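Local coordinates for protein glutathione S-transferase (Pseudomonas protegens, PDB 4IKH) that binds two molecules of glutathione and, as a member of the glutathione transferase superfamily, probably conjugates glutathione to electrophilic substrates, at residues 17-22 with 46-51; 115-120 with 181-186; 187-192 with 215-220. All coordinates share one frame; numbering follows the deposited sequence.

Contact 1: residues 17-22 with 46-51; sequences AQFPEW and PYEAHR
Glu48 reaches from the strand into the bend at Ala17-Phe19 and takes two consecutive backbone N-H groups with its two carboxylate oxygens. Gln18 N gives its hydrogen to the syn lone pair of Glu48 OE2, 3.1 Å away, while Phe19 N approaches Glu48 OE1 at 2.9 Å from above the carboxylate plane, 40° out of it. The side chain can bridge this gap because CG lies anti to the backbone N (chi1 169°) and the chain runs extended beyond it. Around the carboxylate, Gln18 CG touches Glu48 OE2 at 3.2 Å and Phe19 CD2 lies near Glu48 OE1, with the aromatic ring turned steeply to the carboxylate. A second, apolar patch joins Trp22 to Pro46: Pro46 CB sits 3.4 Å from the centroid of the Trp22 five-membered ring, almost on its normal, a CH-pi contact. Phe19 CB covers the opposite face of the indole, and Trp22 CZ3 lies in turn over a face of the Phe19 ring, so the indole is packed on both faces, by Pro46 CB and Phe19 CB. The bond from Trp22 N to Phe19 O closes the turn that brings these two aromatic side chains together. Further out, Gln24 NE2 also bonds to Glu48 OE1, so three N-H groups grip the carboxylate, which probably helps to offset its buried charge. The loop thus lies against the outermost strand 47-51 of the thioredoxin-like sheet just before it enters strand 23-27, the parallel neighbour to which Glu48 is joined by backbone bonds through Ile23 and Leu25.

Contact 2: residues 115-120 with 181-186; sequences YETIQW and YTIADI
Thr117 and Thr182 meet tip to tip, the methyl CG2 of Thr117 coming to 3.5 Å from Thr182 OG1 and 3.8 Å from Thr182 CB. This is the tight part of the contact. With OG1 beside the backbone N (chi1 -52°) and the methyl CG2 anti to it, Thr117 presents CG2 across the gap, while its hydroxyl stays on its own helix and bonds to Ala113 O. The same methyl touches Ile183 CG1 at 4.0 Å. The packing is looser at Ala184, whose CB faces Trp120 CB, one turn on, at 4.1 Å and also lies 4.1 Å from Thr117 O. The Trp120 indole leads away, to His169 and, edge-to-face, to Phe123 and to Phe90 of the second subunit. Both parts are buried; the looser side ends on protein, not solvent. Thr182 is the N-cap of helix 183-196. Its OG1 accepts from Ala184 N at 3.3 Å, and Thr182 N donates in a nearly straight line (178°) to Asp185 OD2 at 2.8 Å, together a capping box. Asp185 OD1 holds Ile176 N, which ties the preceding loop to the helix start. Such a Thr-Ile-Ala-Asp box is well known from the core of the glutathione transferase C-terminal domain. The polar groups are therefore spent on their own helix or on helix capping, not across the contact, so that the packing between the segments is mostly apolar, with methyl and methylene groups meeting one another, a hydroxyl and a carbonyl oxygen; Thr117 CG2 packs against the capping hydroxyl and probably helps to keep water from it.

Contact 3: residues 187-192 with 215-220; sequences ATFPWI and RVLAKF. With GSH (glutathione), chain D.
Phe189 pushes its side chain against the turn Val216-Phe220, and its atoms meet Phe220, Leu217 and Val216 in turn. CB lies over one face of the Phe220 ring, 3.8 Å from its centroid in a CH-pi contact, and also touches Leu217 CD1. Along one side of the ring, CD1 passes Leu217 CA at 3.8 Å and CE1 passes Leu217 N. On the other side CE2 nears Val216 CG1, and the tip CZ presses to 3.3 Å from that same methyl, a tight fit. The rings of Phe189 and Phe220 are oblique, their planes 39° apart. In the all-helical C-terminal domain of the glutathione transferase fold, helix 211-220 lies across helix 183-196, the axes of the segments 215-220 and 187-192 9.9 Å apart at closest and crossing at -100°. Pro190 sits at the kink of the latter helix, where its nitrogen has no hydrogen to give to the turn before, and its CD rests on Phe220 CE2 at 3.8 Å. Ile192 CG2 adds a looser touch on Leu217 CD2. Trp191 points away from this interface: its NE1 bonds to Asn32 OD1, and its CZ2 comes to 3.3 Å from O31 of a bound glutathione.

How the contacts relate
The contacts follow one another along the chain, each closing before the next opens. Contact 1 belongs to the thioredoxin-like N-terminal domain, at the outer strand of its sheet; its centre is about 27 Å from those of contacts 2 and 3, and it touches neither. Contacts 2 and 3 lie about 13 Å apart between centres and share helix 183-196 of the helical C-terminal domain: its start packs on helix 111-140, its next turns on helix 211-220. They meet where Tyr181, Asp185 and Ile186 pack on Phe220. Helix 111-140 carries the subunit interface at contact 2, and helix 183-196, packed on it, carries Trp191 of a glutathione pocket at contact 3, while contact 1 lies away from the glutathione-binding residues.

Contact 1: residues 17-22 with 46-51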
loop_
_atom_site.group_PDB
_atom_site.type_symbol
_atom_site.label_atom_id
_atom_site.label_comp_id
_atom_site.label_asym_id
_atom_site.label_seq_id
_atom_site.Cartn_x
_atom_site.Cartn_y
_atom_site.Cartn_z
ATOM N N ALA A 17 20.413 -4.680 -21.501
ATOM C CA ALA A 17 19.697 -5.948 -21.581
ATOM C C ALA A 17 20.387 -6.977 -22.478
ATOM O O ALA A 17 20.472 -6.800 -23.696
ATOM C CB ALA A 17 18.264 -5.717 -22.038
ATOM N N GLN A 18 20.877 -8.050 -21.858
ATOM C CA GLN A 18 21.387 -9.204 -22.591
ATOM C C GLN A 18 20.212 -9.831 -23.326
ATOM O O GLN A 18 20.361 -10.361 -24.428
ATOM C CB GLN A 18 21.988 -10.234 -21.629
ATOM C CG GLN A 18 22.867 -9.652 -20.519
ATOM C CD GLN A 18 24.281 -9.328 -20.973
ATOM O OE1 GLN A 18 25.052 -10.220 -21.339
ATOM N NE2 GLN A 18 24.633 -8.045 -20.941
ATOM N N PHE A 19 19.043 -9.763 -22.692
ATOM C CA PHE A 19 17.797 -10.256 -23.269
ATOM C C PHE A 19 16.808 -9.100 -23.414
ATOM O O PHE A 19 15.924 -8.915 -22.574
ATOM C CB PHE A 19 17.213 -11.361 -22.391
ATOM C CG PHE A 19 18.203 -12.435 -22.039
ATOM C CD1 PHE A 19 18.481 -13.458 -22.935
ATOM C CD2 PHE A 19 18.859 -12.423 -20.816
ATOM C CE1 PHE A 19 19.394 -14.448 -22.617
ATOM C CE2 PHE A 19 19.774 -13.415 -20.492
ATOM C CZ PHE A 19 20.040 -14.428 -21.394
ATOM N N PRO A 20 16.956 -8.319 -24.493
ATOM C CA PRO A 20 16.209 -7.075 -24.718
ATOM C C PRO A 20 14.760 -7.296 -25.164
ATOM O O PRO A 20 14.110 -6.363 -25.649
ATOM C CB PRO A 20 17.012 -6.387 -25.825
ATOM C CG PRO A 20 17.621 -7.506 -26.581
ATOM C CD PRO A 20 17.916 -8.588 -25.576
ATOM N N GLU A 21 14.262 -8.515 -24.987
ATOM C CA GLU A 21 12.893 -8.847 -25.355
ATOM C C GLU A 21 12.127 -9.291 -24.119
ATOM O O GLU A 21 10.896 -9.357 -24.124
ATOM C CB GLU A 21 12.886 -9.961 -26.401
ATOM C CG GLU A 21 13.469 -9.555 -27.743
ATOM C CD GLU A 21 12.426 -8.966 -28.674
ATOM O OE1 GLU A 21 11.294 -9.493 -28.709
ATOM O OE2 GLU A 21 12.738 -7.980 -29.374
ATOM N N TRP A 22 12.872 -9.594 -23.061
ATOM C CA TRP A 22 12.282 -10.036 -21.804
ATOM C C TRP A 22 12.131 -8.884 -20.821
ATOM O O TRP A 22 12.804 -7.851 -20.932
ATOM C CB TRP A 22 13.139 -11.124 -21.154
ATOM C CG TRP A 22 13.211 -12.415 -21.924
ATOM C CD1 TRP A 22 12.447 -12.784 -22.998
ATOM C CD2 TRP A 22 14.105 -13.505 -21.675
ATOM N NE1 TRP A 22 12.817 -14.037 -23.430
ATOM C CE2 TRP A 22 13.832 -14.501 -22.633
ATOM C CE3 TRP A 22 15.112 -13.734 -20.731
ATOM C CZ2 TRP A 22 14.526 -15.715 -22.668
ATOM C CZ3 TRP A 22 15.805 -14.938 -20.776
ATOM C CH2 TRP A 22 15.511 -15.908 -21.738
ATOM N N PRO A 46 9.389 -15.120 -18.912
ATOM C CA PRO A 46 10.832 -14.912 -19.067
ATOM C C PRO A 46 11.214 -13.500 -18.640
ATOM O O PRO A 46 10.482 -12.545 -18.936
ATOM C CB PRO A 46 11.049 -15.097 -20.572
ATOM C CG PRO A 46 9.731 -14.766 -21.187
ATOM C CD PRO A 46 8.698 -15.238 -20.208
ATOM N N TYR A 47 12.333 -13.376 -17.934
ATOM C CA TYR A 47 12.792 -12.078 -17.468
ATOM C C TYR A 47 14.301 -12.067 -17.259
ATOM O O TYR A 47 14.935 -13.121 -17.179
ATOM C CB TYR A 47 12.081 -11.688 -16.164
ATOM C CG TYR A 47 12.545 -12.460 -14.945
ATOM C CD1 TYR A 47 12.034 -13.722 -14.666
ATOM C CD2 TYR A 47 13.496 -11.925 -14.073
ATOM C CE1 TYR A 47 12.450 -14.432 -13.559
ATOM C CE2 TYR A 47 13.922 -12.632 -12.959
ATOM C CZ TYR A 47 13.389 -13.885 -12.709
ATOM O OH TYR A 47 13.788 -14.607 -11.608
ATOM N N GLU A 48 14.863 -10.864 -17.160
ATOM C CA GLU A 48 16.284 -10.679 -16.889
ATOM C C GLU A 48 16.463 -9.861 -15.619
ATOM O O GLU A 48 15.812 -8.835 -15.440
ATOM C CB GLU A 48 16.962 -9.968 -18.061
ATOM C CG GLU A 48 18.377 -9.502 -17.766
ATOM C CD GLU A 48 19.073 -8.945 -18.991
ATOM O OE1 GLU A 48 18.401 -8.765 -20.033
ATOM O OE2 GLU A 48 20.294 -8.696 -18.907
ATOM N N ALA A 49 17.351 -10.308 -14.739
ATOM C CA ALA A 49 17.506 -9.655 -13.443
ATOM C C ALA A 49 18.800 -8.859 -13.320
ATOM O O ALA A 49 19.876 -9.333 -13.682
ATOM C CB ALA A 49 17.398 -10.672 -12.318
ATOM N N HIS A 50 18.681 -7.648 -12.791
ATOM C CA HIS A 50 19.835 -6.799 -12.553
ATOM C C HIS A 50 19.897 -6.402 -11.089
ATOM O O HIS A 50 18.932 -5.870 -10.537
ATOM C CB HIS A 50 19.763 -5.556 -13.432
ATOM C CG HIS A 50 19.666 -5.861 -14.892
ATOM N ND1 HIS A 50 20.771 -6.140 -15.670
ATOM C CD2 HIS A 50 18.595 -5.940 -15.717
ATOM C CE1 HIS A 50 20.383 -6.375 -16.910
ATOM N NE2 HIS A 50 19.067 -6.260 -16.966
ATOM N N ARG A 51 21.035 -6.672 -10.464
ATOM C CA ARG A 51 21.240 -6.326 -9.068
ATOM C C ARG A 51 21.528 -4.835 -8.909
ATOM O O ARG A 51 22.503 -4.315 -9.458
ATOM C CB ARG A 51 22.381 -7.165 -8.489
ATOM C CG ARG A 51 22.662 -6.944 -7.015
ATOM C CD ARG A 51 23.710 -7.934 -6.529
ATOM N NE ARG A 51 23.198 -8.829 -5.496
ATOM C CZ ARG A 51 23.419 -8.666 -4.196
ATOM N NH1 ARG A 51 22.916 -9.528 -3.319
ATOM N NH2 ARG A 51 24.148 -7.640 -3.771
#

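Contact 2: residues 115-120 with 181-186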
loop_
_atom_site.group_PDB
_atom_site.type_symbol
_atom_site.label_atom_id
_atom_site.label_comp_id
_atom_site.label_asym_id
_atom_site.label_seq_id
_atom_site.Cartn_x
_atom_site.Cartn_y
_atom_site.Cartn_z
ATOM N N TYR A 115 -11.264 -8.569 -5.473
ATOM C CA TYR A 115 -11.171 -7.381 -4.628
ATOM C C TYR A 115 -10.738 -7.710 -3.204
ATOM O O TYR A 115 -10.052 -6.913 -2.541
ATOM C CB TYR A 115 -12.482 -6.588 -4.677
ATOM C CG TYR A 115 -12.779 -6.126 -6.083
ATOM C CD1 TYR A 115 -12.011 -5.130 -6.680
ATOM C CD2 TYR A 115 -13.803 -6.700 -6.826
ATOM C CE1 TYR A 115 -12.262 -4.716 -7.971
ATOM C CE2 TYR A 115 -14.059 -6.292 -8.117
ATOM C CZ TYR A 115 -13.287 -5.293 -8.681
ATOM O OH TYR A 115 -13.534 -4.877 -9.966
ATOM N N GLU A 116 -11.118 -8.894 -2.740
ATOM C CA GLU A 116 -10.624 -9.395 -1.463
ATOM C C GLU A 116 -9.136 -9.701 -1.519
ATOM O O GLU A 116 -8.426 -9.530 -0.529
ATOM C CB GLU A 116 -11.406 -10.638 -1.039
ATOM C CG GLU A 116 -12.827 -10.310 -0.629
ATOM C CD GLU A 116 -13.705 -11.534 -0.520
ATOM O OE1 GLU A 116 -13.249 -12.637 -0.902
ATOM O OE2 GLU A 116 -14.853 -11.380 -0.059
ATOM N N THR A 117 -8.658 -10.167 -2.667
ATOM C CA THR A 117 -7.221 -10.379 -2.823
ATOM C C THR A 117 -6.467 -9.040 -2.795
ATOM O O THR A 117 -5.455 -8.906 -2.101
ATOM C CB THR A 117 -6.905 -11.126 -4.118
ATOM O OG1 THR A 117 -7.700 -12.314 -4.183
ATOM C CG2 THR A 117 -5.438 -11.511 -4.161
ATOM N N ILE A 118 -6.955 -8.049 -3.547
ATOM C CA ILE A 118 -6.329 -6.729 -3.540
ATOM C C ILE A 118 -6.385 -6.150 -2.126
ATOM O O ILE A 118 -5.448 -5.493 -1.672
ATOM C CB ILE A 118 -6.993 -5.769 -4.581
ATOM C CG1 ILE A 118 -6.774 -6.304 -5.997
ATOM C CG2 ILE A 118 -6.408 -4.355 -4.483
ATOM C CD1 ILE A 118 -7.679 -5.692 -7.035
ATOM N N GLN A 119 -7.488 -6.410 -1.428
ATOM C CA GLN A 119 -7.661 -5.952 -0.041
ATOM C C GLN A 119 -6.555 -6.464 0.889
ATOM O O GLN A 119 -6.021 -5.711 1.719
ATOM C CB GLN A 119 -9.031 -6.420 0.474
ATOM C CG GLN A 119 -9.160 -6.523 1.990
ATOM C CD GLN A 119 -10.466 -7.190 2.414
ATOM O OE1 GLN A 119 -11.482 -6.522 2.604
ATOM N NE2 GLN A 119 -10.435 -8.517 2.583
ATOM N N TRP A 120 -6.219 -7.746 0.761
ATOM C CA TRP A 120 -5.145 -8.315 1.577
ATOM C C TRP A 120 -3.784 -7.837 1.081
ATOM O O TRP A 120 -2.852 -7.685 1.870
ATOM C CB TRP A 120 -5.244 -9.856 1.641
ATOM C CG TRP A 120 -6.352 -10.264 2.571
ATOM C CD1 TRP A 120 -7.577 -10.751 2.233
ATOM C CD2 TRP A 120 -6.357 -10.112 3.995
ATOM N NE1 TRP A 120 -8.333 -10.952 3.367
ATOM C CE2 TRP A 120 -7.609 -10.553 4.458
ATOM C CE3 TRP A 120 -5.420 -9.648 4.921
ATOM C CZ2 TRP A 120 -7.946 -10.548 5.811
ATOM C CZ3 TRP A 120 -5.755 -9.649 6.266
ATOM C CH2 TRP A 120 -7.006 -10.094 6.697
ATOM N N TYR A 181 -3.703 -20.129 -3.824
ATOM C CA TYR A 181 -2.469 -19.366 -3.627
ATOM C C TYR A 181 -2.502 -18.107 -4.505
ATOM O O TYR A 181 -2.681 -18.212 -5.717
ATOM C CB TYR A 181 -1.311 -20.262 -4.040
ATOM C CG TYR A 181 0.084 -19.669 -4.067
ATOM C CD1 TYR A 181 0.723 -19.272 -2.899
ATOM C CD2 TYR A 181 0.794 -19.589 -5.261
ATOM C CE1 TYR A 181 2.025 -18.766 -2.926
ATOM C CE2 TYR A 181 2.085 -19.090 -5.299
ATOM C CZ TYR A 181 2.696 -18.685 -4.134
ATOM O OH TYR A 181 3.987 -18.207 -4.180
ATOM N N THR A 182 -2.335 -16.920 -3.919
ATOM C CA THR A 182 -2.488 -15.688 -4.720
ATOM C C THR A 182 -1.342 -14.685 -4.554
ATOM O O THR A 182 -0.414 -14.913 -3.776
ATOM C CB THR A 182 -3.819 -14.954 -4.413
ATOM O OG1 THR A 182 -3.795 -14.448 -3.070
ATOM C CG2 THR A 182 -5.025 -15.873 -4.592
ATOM N N ILE A 183 -1.410 -13.566 -5.277
ATOM C CA ILE A 183 -0.416 -12.500 -5.096
ATOM C C ILE A 183 -0.369 -11.984 -3.659
ATOM O O ILE A 183 0.648 -11.458 -3.222
ATOM C CB ILE A 183 -0.596 -11.293 -6.086
ATOM C CG1 ILE A 183 -2.024 -10.730 -6.065
ATOM C CG2 ILE A 183 -0.191 -11.688 -7.499
ATOM C CD1 ILE A 183 -2.151 -9.391 -6.866
ATOM N N ALA A 184 -1.460 -12.139 -2.916
ATOM C CA ALA A 184 -1.469 -11.742 -1.505
ATOM C C ALA A 184 -0.429 -12.516 -0.691
ATOM O O ALA A 184 0.240 -11.941 0.183
ATOM C CB ALA A 184 -2.858 -11.913 -0.905
ATOM N N ASP A 185 -0.297 -13.820 -0.957
ATOM C CA ASP A 185 0.702 -14.621 -0.255
ATOM C C ASP A 185 2.098 -14.193 -0.667
ATOM O O ASP A 185 2.990 -14.043 0.168
ATOM C CB ASP A 185 0.493 -16.109 -0.551
ATOM C CG ASP A 185 -0.906 -16.550 -0.231
ATOM O OD1 ASP A 185 -1.244 -16.568 0.972
ATOM O OD2 ASP A 185 -1.680 -16.833 -1.169
ATOM N N ILE A 186 2.271 -13.975 -1.967
ATOM C CA ILE A 186 3.563 -13.600 -2.524
ATOM C C ILE A 186 4.048 -12.264 -1.958
ATOM O O ILE A 186 5.246 -12.059 -1.767
ATOM C CB ILE A 186 3.482 -13.548 -4.063
ATOM C CG1 ILE A 186 3.179 -14.943 -4.607
ATOM C CG2 ILE A 186 4.765 -13.008 -4.671
ATOM C CD1 ILE A 186 3.071 -15.004 -6.118
#

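Contact 3: residues 187-192 with 215-220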
loop_
_atom_site.group_PDB
_atom_site.type_symbol
_atom_site.label_atom_id
_atom_site.label_comp_id
_atom_site.label_asym_id
_atom_site.label_seq_id
_atom_site.Cartn_x
_atom_site.Cartn_y
_atom_site.Cartn_z
ATOM N N ALA A 187 3.112 -11.362 -1.670
ATOM C CA ALA A 187 3.460 -10.063 -1.091
ATOM C C ALA A 187 3.719 -10.143 0.415
ATOM O O ALA A 187 4.548 -9.404 0.961
ATOM C CB ALA A 187 2.365 -9.048 -1.387
ATOM N N THR A 188 3.017 -11.044 1.093
ATOM C CA THR A 188 3.037 -11.062 2.555
ATOM C C THR A 188 4.187 -11.876 3.155
ATOM O O THR A 188 4.932 -11.369 3.993
ATOM C CB THR A 188 1.669 -11.528 3.112
ATOM O OG1 THR A 188 0.632 -10.682 2.588
ATOM C CG2 THR A 188 1.648 -11.463 4.633
ATOM N N PHE A 189 4.334 -13.134 2.746
ATOM C CA PHE A 189 5.309 -14.010 3.406
ATOM C C PHE A 189 6.819 -13.685 3.291
ATOM O O PHE A 189 7.572 -14.002 4.208
ATOM C CB PHE A 189 4.964 -15.490 3.160
ATOM C CG PHE A 189 3.621 -15.848 3.712
ATOM C CD1 PHE A 189 3.473 -16.073 5.072
ATOM C CD2 PHE A 189 2.493 -15.858 2.903
ATOM C CE1 PHE A 189 2.236 -16.342 5.609
ATOM C CE2 PHE A 189 1.257 -16.120 3.431
ATOM C CZ PHE A 189 1.129 -16.364 4.789
ATOM N N PRO A 190 7.266 -13.033 2.197
ATOM C CA PRO A 190 8.674 -12.614 2.206
ATOM C C PRO A 190 8.979 -11.643 3.343
ATOM O O PRO A 190 10.117 -11.609 3.829
ATOM C CB PRO A 190 8.819 -11.884 0.872
ATOM C CG PRO A 190 7.846 -12.564 -0.013
ATOM C CD PRO A 190 6.655 -12.830 0.871
ATOM N N TRP A 191 7.983 -10.862 3.760
ATOM C CA TRP A 191 8.173 -9.933 4.876
ATOM C C TRP A 191 8.180 -10.632 6.237
ATOM O O TRP A 191 8.956 -10.272 7.121
ATOM C CB TRP A 191 7.112 -8.837 4.858
ATOM C CG TRP A 191 7.591 -7.573 4.178
ATOM C CD1 TRP A 191 7.224 -7.106 2.945
ATOM C CD2 TRP A 191 8.545 -6.638 4.694
ATOM N NE1 TRP A 191 7.885 -5.927 2.670
ATOM C CE2 TRP A 191 8.699 -5.619 3.728
ATOM C CE3 TRP A 191 9.281 -6.560 5.882
ATOM C CZ2 TRP A 191 9.561 -4.537 3.915
ATOM C CZ3 TRP A 191 10.132 -5.488 6.067
ATOM C CH2 TRP A 191 10.262 -4.485 5.089
ATOM N N ILE A 192 7.304 -11.621 6.411
ATOM C CA ILE A 192 7.285 -12.385 7.653
ATOM C C ILE A 192 8.599 -13.133 7.787
ATOM O O ILE A 192 9.216 -13.134 8.857
ATOM C CB ILE A 192 6.077 -13.322 7.717
ATOM C CG1 ILE A 192 4.797 -12.480 7.639
ATOM C CG2 ILE A 192 6.089 -14.125 9.012
ATOM C CD1 ILE A 192 3.595 -13.267 7.234
ATOM N N ARG A 215 2.645 -21.760 9.892
ATOM C CA ARG A 215 2.236 -22.846 9.005
ATOM C C ARG A 215 2.315 -22.430 7.534
ATOM O O ARG A 215 2.964 -23.104 6.727
ATOM C CB ARG A 215 0.823 -23.340 9.338
ATOM C CG ARG A 215 0.257 -24.299 8.292
ATOM C CD ARG A 215 -1.165 -24.767 8.619
ATOM N NE ARG A 215 -2.067 -23.647 8.908
ATOM C CZ ARG A 215 -2.826 -23.039 7.999
ATOM N NH1 ARG A 215 -2.799 -23.438 6.730
ATOM N NH2 ARG A 215 -3.619 -22.030 8.358
ATOM N N VAL A 216 1.673 -21.312 7.187
ATOM C CA VAL A 216 1.589 -20.912 5.791
ATOM C C VAL A 216 2.956 -20.443 5.272
ATOM O O VAL A 216 3.314 -20.702 4.126
ATOM C CB VAL A 216 0.500 -19.836 5.572
ATOM C CG1 VAL A 216 0.344 -19.519 4.087
ATOM C CG2 VAL A 216 -0.832 -20.316 6.150
ATOM N N LEU A 217 3.722 -19.778 6.129
ATOM C CA LEU A 217 5.097 -19.397 5.805
ATOM C C LEU A 217 5.932 -20.629 5.470
ATOM O O LEU A 217 6.685 -20.625 4.489
ATOM C CB LEU A 217 5.745 -18.662 6.976
ATOM C CG LEU A 217 7.222 -18.293 6.773
ATOM C CD1 LEU A 217 7.355 -17.196 5.721
ATOM C CD2 LEU A 217 7.869 -17.847 8.067
ATOM N N ALA A 218 5.797 -21.682 6.284
ATOM C CA ALA A 218 6.526 -22.913 6.031
ATOM C C ALA A 218 6.160 -23.453 4.652
ATOM O O ALA A 218 7.030 -23.902 3.903
ATOM C CB ALA A 218 6.245 -23.963 7.125
ATOM N N LYS A 219 4.875 -23.394 4.310
ATOM C CA LYS A 219 4.414 -23.907 3.022
ATOM C C LYS A 219 4.928 -23.055 1.869
ATOM O O LYS A 219 5.226 -23.567 0.786
ATOM C CB LYS A 219 2.889 -23.946 2.985
ATOM C CG LYS A 219 2.298 -25.320 2.947
ATOM C CD LYS A 219 0.856 -25.282 3.398
ATOM C CE LYS A 219 0.007 -24.441 2.490
ATOM N NZ LYS A 219 -1.342 -24.281 3.096
ATOM N N PHE A 220 5.021 -21.752 2.115
ATOM C CA PHE A 220 5.493 -20.784 1.132
ATOM C C PHE A 220 6.941 -21.031 0.696
ATOM O O PHE A 220 7.231 -21.112 -0.499
ATOM C CB PHE A 220 5.358 -19.376 1.726
ATOM C CG PHE A 220 5.718 -18.271 0.781
ATOM C CD1 PHE A 220 4.894 -17.959 -0.293
ATOM C CD2 PHE A 220 6.860 -17.508 0.990
ATOM C CE1 PHE A 220 5.222 -16.908 -1.162
ATOM C CE2 PHE A 220 7.192 -16.467 0.130
ATOM C CZ PHE A 220 6.369 -16.174 -0.950
HETATM N N1 GSH D . 17.190 3.591 4.542
HETATM C CA1 GSH D . 15.789 3.796 4.518
HETATM C C1 GSH D . 15.223 3.705 5.901
HETATM O O11 GSH D . 15.975 3.852 6.911
HETATM O O12 GSH D . 13.984 3.483 6.065
HETATM C CB1 GSH D . 15.172 2.747 3.656
HETATM C CG1 GSH D . 15.490 1.338 4.171
HETATM C CD1 GSH D . 14.455 0.443 3.526
HETATM O OE1 GSH D . 14.089 0.712 2.399
HETATM N N2 GSH D . 13.876 -0.704 4.237
HETATM C CA2 GSH D . 12.882 -1.511 3.587
HETATM C C2 GSH D . 11.497 -1.112 4.083
HETATM O O2 GSH D . 11.331 -0.797 5.274
HETATM C CB2 GSH D . 13.115 -2.958 3.883
HETATM S SG2 GSH D . 14.650 -3.510 3.195
HETATM N N3 GSH D . 10.334 -1.085 3.201
HETATM C CA3 GSH D . 9.038 -0.694 3.759
HETATM C C3 GSH D . 7.882 -1.191 2.939
HETATM O O31 GSH D . 8.001 -2.169 2.163
HETATM O O32 GSH D . 6.765 -0.632 3.019
#